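Local coordinates for protein putative sugar ABC transporter (Yersinia enterocolitica subsp. enterocolitica 8081, PDB 5ULB) that probably captures a methylthioribose-type sugar in the periplasm for uptake by an ABC transporter, and here holds 5-Se-methyl-5-seleno-ribofuranose in both anomeric forms, at residues Ala259-Leu264 and Trp317-Asp321. Residues are numbered along the deposited sequence; the frame is centred on the assembly and turned at random.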
# COMPACT_ATOMS: atom_id res chain seq x y z
N ALA A 259 4.78 -0.50 8.27
CA ALA A 259 3.54 -0.37 7.46
C ALA A 259 2.77 0.91 7.73
O ALA A 259 2.89 1.50 8.79
CB ALA A 259 2.64 -1.56 7.77
N VAL A 260 2.00 1.26 6.71
CA VAL A 260 0.94 2.25 6.78
C VAL A 260 -0.38 1.51 6.65
O VAL A 260 -0.47 0.55 5.83
CB VAL A 260 1.08 3.32 5.64
CG1 VAL A 260 -0.01 4.34 5.68
CG2 VAL A 260 2.47 3.99 5.66
N ASP A 261 -1.39 1.92 7.33
CA ASP A 261 -2.74 1.27 7.22
C ASP A 261 -3.27 1.61 5.79
O ASP A 261 -3.50 2.77 5.47
CB ASP A 261 -3.72 1.85 8.22
CG ASP A 261 -5.10 1.21 8.21
OD1 ASP A 261 -5.38 0.40 7.29
OD2 ASP A 261 -5.86 1.55 9.15
N PRO A 262 -3.46 0.59 4.91
CA PRO A 262 -3.96 0.92 3.58
C PRO A 262 -5.30 1.48 3.58
O PRO A 262 -5.61 2.22 2.59
CB PRO A 262 -3.82 -0.44 2.83
CG PRO A 262 -2.97 -1.33 3.66
CD PRO A 262 -3.22 -0.86 5.07
N LYS A 263 -6.13 1.23 4.57
CA LYS A 263 -7.44 1.86 4.61
C LYS A 263 -7.27 3.38 4.71
O LYS A 263 -8.07 4.12 4.16
CB LYS A 263 -8.22 1.41 5.82
CG LYS A 263 -8.65 -0.03 5.76
CD LYS A 263 -9.74 -0.33 6.80
CE LYS A 263 -10.35 0.92 7.37
NZ LYS A 263 -11.62 1.49 6.74
N LEU A 264 -6.30 3.85 5.49
CA LEU A 264 -6.03 5.31 5.58
C LEU A 264 -5.55 5.83 4.28
O LEU A 264 -5.91 6.96 3.93
CB LEU A 264 -5.00 5.51 6.73
CG LEU A 264 -4.61 6.97 7.01
CD1 LEU A 264 -5.81 7.77 7.44
CD2 LEU A 264 -3.48 7.02 7.98
N TRP A 317 -1.97 4.78 15.44
CA TRP A 317 -2.04 3.94 14.27
C TRP A 317 -3.32 4.22 13.47
O TRP A 317 -4.46 4.26 13.96
CB TRP A 317 -2.04 2.48 14.66
CG TRP A 317 -2.37 1.63 13.50
CD1 TRP A 317 -3.62 1.06 13.23
CD2 TRP A 317 -1.50 1.26 12.49
NE1 TRP A 317 -3.50 0.35 12.10
CE2 TRP A 317 -2.23 0.46 11.59
CE3 TRP A 317 -0.13 1.50 12.20
CZ2 TRP A 317 -1.61 -0.11 10.47
CZ3 TRP A 317 0.40 1.01 11.10
CH2 TRP A 317 -0.34 0.20 10.25
N GLY A 318 -3.07 4.33 12.16
CA GLY A 318 -4.16 4.38 11.19
C GLY A 318 -5.04 5.61 11.24
O GLY A 318 -6.17 5.64 10.67
N GLN A 319 -4.57 6.64 11.89
CA GLN A 319 -5.36 7.87 12.07
C GLN A 319 -4.59 9.08 11.56
O GLN A 319 -3.38 9.14 11.65
CB GLN A 319 -5.60 8.11 13.60
CG GLN A 319 -6.26 6.93 14.33
CD GLN A 319 -5.88 6.84 15.86
OE1 GLN A 319 -5.25 5.85 16.35
NE2 GLN A 319 -6.22 7.89 16.58
N SER A 320 -5.31 10.01 10.95
CA SER A 320 -4.72 11.28 10.57
C SER A 320 -5.87 12.25 10.37
O SER A 320 -6.89 11.88 9.71
CB SER A 320 -4.01 11.15 9.17
OG SER A 320 -3.56 12.37 8.77
N ASP A 321 -5.64 13.48 10.72
CA ASP A 321 -6.55 14.59 10.49
C ASP A 321 -6.24 15.27 9.19
O ASP A 321 -6.97 16.26 8.83
CB ASP A 321 -6.58 15.61 11.67
CG ASP A 321 -7.97 16.36 11.78
OD1 ASP A 321 -8.00 17.59 12.04
OD2 ASP A 321 -9.06 15.75 11.63
O HOH W 1 -7.57 3.78 9.14
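Asp261 meets Trp317 and Gly318 across this contact, and no direct hydrogen bond joins the two segments. Its CB sits above the ring plane, just outside CZ2 of Trp317, at 3.7 Å, and also touches CA of Gly318. With CG anti to the backbone N (chi1 -178°), the carboxylate lies nearly parallel to the indole plane, 6° apart. From there the two oxygens part ways. OD1 turns back to its own chain and accepts from Lys263 N at 2.9 Å, with the N-H coming from above the carboxylate plane. Asp261 is the N-cap of helix 262-278, and this is its capping bond. OD2 accepts from a water 2.8 Å away, and the same water donates to Gly318 O, also at 2.8 Å. The water thus bridges the helix start and the loop. Farther round the indole, CZ3 of Trp317 meets Ala259 O edge-on at 3.4 Å. One helical turn on, Leu264 lays CD2 3.9 Å from Gly318 C, while its CD1 touches N and CB of Ser320. Trp317 NE1 makes a weak hydrogen bond to Val307 O. In this periplasmic binding protein fold, the neighbouring Val260 side chain is about 7 Å from the bound sugar. The contact lays the loop between helices 295-299 and 327-335 against the turn where strand 254-259 passes into helix 262-278, with strand 285-294 alongside touching Trp317 and Ser320.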